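Local coordinates for protein ribonucleoside-diphosphate reductase, alpha chain (Actinobacillus ureae ATCC 25976, PDB 6DQX) that probably catalyses the thioredoxin-dependent reduction of ribonucleoside diphosphates to deoxyribonucleotides, as the catalytic subunit of a class Id ribonucleotide reductase, at residues C275-L280 against G519-I524; M412-T417 against K514-G519; S504-A509 against L545-I550. All blocks are in the same frame, centred on the assembly; numbering follows the deposited sequence.

Residues 502-554 supply one side of contacts 1 and 2 and both sides of contact 3. Contacts 1 and 2 lie near the centre of the chain's fold, about 5 and 7 Å from it between centres, and share Gly-519. Both join loop to loop: contact 1 by one sound and one weak hydrogen bond and a bridging water, contact 2 by three hydrogen bonds and the packing of Ile-414 on Ile-516. Contact 3, about 14 Å out between centres, packs a helix on a turn and strand with aliphatic side chains and no hydrogen bond between them; its Leu-545 edge is exposed. Lys-548 and Ser-549 tie it to contacts 2 and 1 through Gln-518 O and Thr-276 O.

Contact 1 of 3, residues C275-L280 against G519-I524; sequences CTEIML and GQSINI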
# COMPACT_ATOMS: atom_id res chain seq x y z
N CYS A 275 9.57 -4.37 -18.94
CA CYS A 275 9.61 -4.67 -20.38
C CYS A 275 10.42 -5.90 -20.80
O CYS A 275 10.43 -6.21 -21.99
CB CYS A 275 10.09 -3.43 -21.12
SG CYS A 275 8.97 -2.02 -20.88
N THR A 276 10.99 -6.61 -19.83
CA THR A 276 11.66 -7.92 -19.93
C THR A 276 13.07 -7.91 -20.53
O THR A 276 13.65 -8.99 -20.72
CB THR A 276 10.84 -9.04 -20.66
OG1 THR A 276 10.85 -8.82 -22.08
CG2 THR A 276 9.40 -9.09 -20.19
N GLU A 277 13.67 -6.74 -20.74
CA GLU A 277 15.03 -6.66 -21.30
C GLU A 277 16.13 -6.57 -20.23
O GLU A 277 17.31 -6.76 -20.53
CB GLU A 277 15.15 -5.45 -22.23
CG GLU A 277 15.53 -4.10 -21.60
CD GLU A 277 14.37 -3.32 -21.00
OE1 GLU A 277 13.25 -3.85 -20.89
OE2 GLU A 277 14.57 -2.12 -20.71
N ILE A 278 15.75 -6.22 -18.99
CA ILE A 278 16.77 -6.03 -17.95
C ILE A 278 17.12 -7.36 -17.29
O ILE A 278 16.26 -8.22 -17.11
CB ILE A 278 16.27 -5.00 -16.90
CG1 ILE A 278 16.04 -3.63 -17.60
CG2 ILE A 278 17.23 -4.86 -15.73
CD1 ILE A 278 17.31 -2.95 -18.09
N MET A 279 18.40 -7.51 -16.95
CA MET A 279 18.92 -8.75 -16.32
C MET A 279 19.91 -8.35 -15.25
O MET A 279 21.13 -8.44 -15.44
CB MET A 279 19.58 -9.66 -17.38
CG MET A 279 18.65 -10.05 -18.52
SD MET A 279 17.52 -11.30 -17.97
CE MET A 279 16.10 -11.08 -19.04
N LEU A 280 19.38 -7.91 -14.10
CA LEU A 280 20.22 -7.38 -13.02
C LEU A 280 19.76 -7.99 -11.69
O LEU A 280 18.60 -8.40 -11.57
CB LEU A 280 20.13 -5.87 -12.94
CG LEU A 280 20.60 -5.10 -14.17
CD1 LEU A 280 20.24 -3.63 -14.03
CD2 LEU A 280 22.10 -5.28 -14.34
N GLY A 519 19.45 -8.28 -21.55
CA GLY A 519 18.50 -9.05 -22.36
C GLY A 519 17.87 -8.27 -23.46
O GLY A 519 18.37 -7.19 -23.89
N GLN A 520 16.77 -8.82 -23.97
CA GLN A 520 16.12 -8.26 -25.11
C GLN A 520 14.60 -8.41 -25.00
O GLN A 520 14.12 -9.50 -24.71
CB GLN A 520 16.55 -9.00 -26.42
CG GLN A 520 18.03 -9.08 -26.67
CD GLN A 520 18.29 -9.95 -27.89
OE1 GLN A 520 17.82 -9.61 -29.00
NE2 GLN A 520 18.94 -11.09 -27.70
N SER A 521 13.86 -7.32 -25.22
CA SER A 521 12.38 -7.37 -25.23
C SER A 521 11.92 -7.89 -26.57
O SER A 521 11.97 -7.17 -27.56
CB SER A 521 11.77 -5.99 -24.99
OG SER A 521 12.35 -5.45 -23.82
N ILE A 522 11.50 -9.14 -26.59
CA ILE A 522 11.16 -9.81 -27.80
C ILE A 522 9.67 -10.15 -27.80
O ILE A 522 9.21 -11.02 -27.05
CB ILE A 522 12.02 -11.07 -27.99
CG1 ILE A 522 13.50 -10.66 -28.08
CG2 ILE A 522 11.52 -11.90 -29.19
CD1 ILE A 522 13.92 -9.87 -29.33
N ASN A 523 8.98 -9.46 -28.70
CA ASN A 523 7.58 -9.74 -29.03
C ASN A 523 7.50 -10.70 -30.21
O ASN A 523 8.39 -10.74 -31.05
CB ASN A 523 6.85 -8.44 -29.40
CG ASN A 523 6.72 -7.48 -28.22
OD1 ASN A 523 6.42 -7.91 -27.12
ND2 ASN A 523 6.92 -6.18 -28.46
N ILE A 524 6.41 -11.46 -30.28
CA ILE A 524 6.11 -12.27 -31.46
C ILE A 524 4.65 -12.00 -31.82
O ILE A 524 3.88 -11.51 -30.99
CB ILE A 524 6.36 -13.78 -31.26
CG1 ILE A 524 5.50 -14.37 -30.15
CG2 ILE A 524 7.83 -14.06 -30.97
CD1 ILE A 524 5.53 -15.88 -30.11
O HOH W 1 11.39 -10.57 -24.09
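Cys-275 O is gripped from opposite faces of its carbonyl plane. Ser-521 OG donates to Cys-275 O across the contact at 2.8 Å, standing well above the plane, 54° out, while Thr-276 OG1 closes in on the same oxygen from the other face at 2.6 Å. Serine suits its place because its hydroxyl, set anti to the carbonyl carbon (chi1 -52°), is short enough to meet this backbone oxygen while Ser-521 OG also rests on Glu-277 CB at 3.2 Å. The Asn-273, Cys-275 and Glu-277 spacing, in a loop ahead of strand 288-296, is consistent with the finger loop of the family's ten-stranded alpha/beta barrel. Here Asn-273 fixes the loop by bonding Glu-277 OE1 and Ile-278 N. A water bridges the two segments: it donates to Thr-276 OG1 and to Gln-520 O, and accepts from Ile-522 N at 2.9 Å, so the threonine both gives a bond and receives one. Farther along, Gly-519 N makes a weak, bent bond (128°) to Glu-277 O. Having no side chain, Gly-519 allows this close approach and lets the bent chain of Met-279 lie alongside, with CG 3.6 Å from Gly-519 N.

Contact 2 of 3, residues M412-T417 against K514-G519; sequences MSIAPT and KYIDQG
Ile-414 and Ile-516 cross at about a right angle, Ile-414 CG1 lying 3.8 Å from Ile-516 CD1. The other branch of Ile-516, CG2, is anti to its backbone N (chi1 of CG1 -66°) and rests 3.5 Å from Met-412 O, so one beta-branched residue serves both neighbours. Beside them Ser-413 CB packs flank to flank on Gln-518 CB at 3.8 Å; the small serine leaves room for the glutamine, whose amide continues past it to bond Met-279 N through OE1 and Leu-346 O through NE2. Between these side chains runs a set of backbone hydrogen bonds in the barrel domain. Gln-518 N meets Met-412 O almost end-on to the carbonyl, at 172°, and Ile-414 N donates to Gly-519 O at 2.9 Å. As Ile-414 O in turn accepts from Ser-521 N, Ile-414 alone makes the two bonds of a parallel beta bridge. Asp-517 turns its carboxylate, with CG lodged between its own N and carbonyl carbon, onto the backbone at Leu-411 and Met-412: OD1 takes Met-412 N on its syn lone pair at 2.9 Å, and OD2 takes Leu-411 N. Two consecutive amide donors would probably stabilise the negative charge and hold the carboxylate against rotation.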
# COMPACT_ATOMS: atom_id res chain seq x y z
N MET A 412 24.68 -3.23 -22.11
CA MET A 412 23.69 -3.32 -23.20
C MET A 412 22.41 -4.06 -22.88
O MET A 412 22.44 -5.10 -22.24
CB MET A 412 24.32 -3.95 -24.47
CG MET A 412 25.34 -3.05 -25.14
SD MET A 412 26.14 -3.82 -26.55
CE MET A 412 24.69 -3.82 -27.61
N SER A 413 21.31 -3.54 -23.40
CA SER A 413 20.01 -4.17 -23.24
C SER A 413 19.13 -3.67 -24.36
O SER A 413 19.20 -2.48 -24.72
CB SER A 413 19.38 -3.80 -21.88
OG SER A 413 19.11 -2.42 -21.80
N ILE A 414 18.24 -4.51 -24.86
CA ILE A 414 17.41 -4.10 -26.01
C ILE A 414 15.97 -3.88 -25.58
O ILE A 414 15.12 -4.77 -25.66
CB ILE A 414 17.53 -5.09 -27.20
CG1 ILE A 414 18.98 -5.42 -27.51
CG2 ILE A 414 16.77 -4.57 -28.42
CD1 ILE A 414 19.88 -4.23 -27.76
N ALA A 415 15.71 -2.67 -25.11
CA ALA A 415 14.37 -2.25 -24.72
C ALA A 415 13.42 -2.00 -25.91
O ALA A 415 13.86 -1.79 -27.05
CB ALA A 415 14.46 -0.99 -23.88
N PRO A 416 12.10 -1.95 -25.65
CA PRO A 416 11.16 -1.53 -26.68
C PRO A 416 11.36 -0.05 -26.96
O PRO A 416 11.83 0.68 -26.08
CB PRO A 416 9.79 -1.77 -26.02
CG PRO A 416 10.06 -2.62 -24.83
CD PRO A 416 11.40 -2.20 -24.37
N THR A 417 11.10 0.41 -28.16
CA THR A 417 11.39 1.82 -28.50
C THR A 417 10.26 2.45 -29.33
O THR A 417 10.53 3.26 -30.21
CB THR A 417 12.73 1.99 -29.28
OG1 THR A 417 12.60 1.39 -30.56
CG2 THR A 417 13.91 1.40 -28.56
N LYS A 514 24.66 -13.44 -27.52
CA LYS A 514 26.03 -13.59 -27.03
C LYS A 514 26.79 -12.28 -26.90
O LYS A 514 27.78 -12.20 -26.15
CB LYS A 514 26.84 -14.58 -27.89
CG LYS A 514 27.25 -14.07 -29.26
CD LYS A 514 27.99 -15.14 -30.05
CE LYS A 514 27.05 -16.20 -30.59
NZ LYS A 514 26.14 -15.70 -31.66
N TYR A 515 26.33 -11.23 -27.61
CA TYR A 515 26.94 -9.92 -27.55
C TYR A 515 26.27 -8.92 -26.60
O TYR A 515 26.67 -7.76 -26.56
CB TYR A 515 26.91 -9.30 -28.94
CG TYR A 515 27.61 -10.15 -29.95
CD1 TYR A 515 28.96 -10.40 -29.82
CD2 TYR A 515 26.93 -10.71 -31.03
CE1 TYR A 515 29.63 -11.20 -30.76
CE2 TYR A 515 27.59 -11.52 -31.96
CZ TYR A 515 28.94 -11.72 -31.82
OH TYR A 515 29.62 -12.52 -32.74
N ILE A 516 25.26 -9.37 -25.86
CA ILE A 516 24.41 -8.48 -25.04
C ILE A 516 24.46 -9.00 -23.62
O ILE A 516 24.03 -10.14 -23.33
CB ILE A 516 22.95 -8.46 -25.57
CG1 ILE A 516 22.88 -7.84 -26.97
CG2 ILE A 516 22.03 -7.68 -24.61
CD1 ILE A 516 21.59 -8.13 -27.70
N ASP A 517 25.00 -8.20 -22.71
CA ASP A 517 25.16 -8.65 -21.34
C ASP A 517 23.86 -8.64 -20.49
O ASP A 517 23.78 -9.37 -19.50
CB ASP A 517 26.37 -7.97 -20.63
CG ASP A 517 26.35 -6.45 -20.71
OD1 ASP A 517 25.32 -5.87 -21.11
OD2 ASP A 517 27.39 -5.82 -20.33
N GLN A 518 22.86 -7.84 -20.87
CA GLN A 518 21.52 -7.96 -20.31
C GLN A 518 20.65 -8.76 -21.28
O GLN A 518 21.07 -9.84 -21.77
CB GLN A 518 20.95 -6.60 -19.92
CG GLN A 518 21.80 -5.78 -18.94
CD GLN A 518 20.95 -4.77 -18.18
OE1 GLN A 518 20.01 -5.16 -17.47
NE2 GLN A 518 21.22 -3.50 -18.37
N GLY A 519 19.45 -8.28 -21.55
CA GLY A 519 18.50 -9.05 -22.36
C GLY A 519 17.87 -8.27 -23.46
O GLY A 519 18.37 -7.19 -23.89

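Contact 3 of 3, residues S504-A509 against L545-I550; sequences SVIQQA and LGLKSI
Ile-506 carries CG1 anti to its carbonyl carbon (chi1 -62°) and folds CD1 back at chi2 -51°, which points this methyl at Leu-547 and Ile-550. The targets are the turn and the start of the last strand of a beta-alpha-beta crossover, in which strand 524-525 leads through helix 532-544 to strand 549-554 beside it, parallel; helix 502-513 packs on that unit. Ile-506 CD1 touches Ile-550 CD1 at 3.8 Å and Leu-547 CD2 at 3.9 Å. The Ile-506 side chain meets both of these at about a right angle, so the methyl ends touch while the chains cross. Leu-547 holds chi1 at -91°, off a staggered position and perhaps slightly strained. Leu-547 CD2 also lies against Ala-509 CB at 4.1 Å, and Leu-547 CD1 reaches Ile-506 O at 3.7 Å; the small alanine lets the leucine come near the helix. Ala-542 of helix 532-544 adjoins both Ile-506 and Leu-547. That helix ends in a Schellman motif at Gly-546, whose positive phi glycine adopts easily. At the solvent edge, Gln-507 sends its OE1 to Ser-570, while Gln-507 CG, an aliphatic carbon, rests on Leu-545 CD1 at 4.0 Å.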
# COMPACT_ATOMS: atom_id res chain seq x y z
N SER A 504 12.35 -16.89 -37.15
CA SER A 504 13.47 -15.99 -37.49
C SER A 504 13.69 -14.90 -36.44
O SER A 504 14.83 -14.56 -36.10
CB SER A 504 13.36 -15.42 -38.91
OG SER A 504 12.56 -14.26 -38.97
N VAL A 505 12.59 -14.39 -35.88
CA VAL A 505 12.65 -13.42 -34.78
C VAL A 505 13.43 -14.03 -33.59
O VAL A 505 14.37 -13.44 -33.08
CB VAL A 505 11.23 -12.97 -34.36
CG1 VAL A 505 11.25 -12.23 -33.04
CG2 VAL A 505 10.63 -12.10 -35.46
N ILE A 506 13.06 -15.25 -33.22
CA ILE A 506 13.68 -15.96 -32.11
C ILE A 506 15.14 -16.30 -32.39
O ILE A 506 16.02 -16.07 -31.54
CB ILE A 506 12.88 -17.26 -31.78
CG1 ILE A 506 11.45 -16.91 -31.35
CG2 ILE A 506 13.57 -18.11 -30.72
CD1 ILE A 506 11.32 -15.89 -30.28
N GLN A 507 15.39 -16.81 -33.60
CA GLN A 507 16.76 -17.15 -33.98
C GLN A 507 17.71 -15.95 -34.03
O GLN A 507 18.83 -16.04 -33.50
CB GLN A 507 16.79 -17.94 -35.29
CG GLN A 507 16.24 -19.33 -35.09
CD GLN A 507 16.14 -20.15 -36.36
OE1 GLN A 507 16.20 -19.62 -37.48
NE2 GLN A 507 15.93 -21.43 -36.18
N GLN A 508 17.25 -14.82 -34.58
CA GLN A 508 18.03 -13.60 -34.56
C GLN A 508 18.31 -13.10 -33.15
O GLN A 508 19.41 -12.59 -32.88
CB GLN A 508 17.38 -12.49 -35.38
CG GLN A 508 17.49 -12.68 -36.88
CD GLN A 508 16.99 -11.48 -37.66
OE1 GLN A 508 16.81 -10.41 -37.10
NE2 GLN A 508 16.70 -11.68 -38.95
N ALA A 509 17.32 -13.22 -32.27
CA ALA A 509 17.51 -12.84 -30.86
C ALA A 509 18.55 -13.75 -30.21
O ALA A 509 19.46 -13.28 -29.51
CB ALA A 509 16.17 -12.84 -30.09
N LEU A 545 17.49 -22.26 -27.26
CA LEU A 545 18.48 -21.40 -27.92
C LEU A 545 19.14 -20.36 -27.01
O LEU A 545 20.04 -19.67 -27.45
CB LEU A 545 17.86 -20.75 -29.14
CG LEU A 545 17.51 -21.70 -30.29
CD1 LEU A 545 16.95 -20.95 -31.47
CD2 LEU A 545 18.73 -22.53 -30.71
N GLY A 546 18.70 -20.24 -25.76
CA GLY A 546 19.34 -19.39 -24.76
C GLY A 546 18.69 -18.03 -24.53
O GLY A 546 19.30 -17.20 -23.85
N LEU A 547 17.50 -17.78 -25.08
CA LEU A 547 16.79 -16.51 -24.85
C LEU A 547 16.50 -16.40 -23.36
O LEU A 547 16.20 -17.40 -22.69
CB LEU A 547 15.47 -16.39 -25.62
CG LEU A 547 15.57 -15.75 -27.00
CD1 LEU A 547 16.44 -16.61 -27.86
CD2 LEU A 547 14.21 -15.53 -27.63
N LYS A 548 16.68 -15.20 -22.83
CA LYS A 548 16.49 -14.98 -21.38
C LYS A 548 15.04 -14.60 -21.05
O LYS A 548 14.61 -14.73 -19.88
CB LYS A 548 17.45 -13.92 -20.87
CG LYS A 548 18.90 -14.22 -21.16
CD LYS A 548 19.78 -13.02 -20.85
CE LYS A 548 21.23 -13.36 -20.96
NZ LYS A 548 22.15 -12.23 -20.70
N SER A 549 14.29 -14.14 -22.06
CA SER A 549 12.90 -13.74 -21.85
C SER A 549 12.11 -13.71 -23.14
O SER A 549 12.68 -13.73 -24.24
CB SER A 549 12.82 -12.35 -21.19
OG SER A 549 13.42 -11.35 -22.00
N ILE A 550 10.79 -13.71 -23.00
CA ILE A 550 9.86 -13.37 -24.06
C ILE A 550 8.90 -12.34 -23.46
O ILE A 550 8.50 -12.46 -22.30
CB ILE A 550 9.05 -14.59 -24.57
CG1 ILE A 550 9.94 -15.59 -25.32
CG2 ILE A 550 7.91 -14.15 -25.47
CD1 ILE A 550 10.45 -15.11 -26.66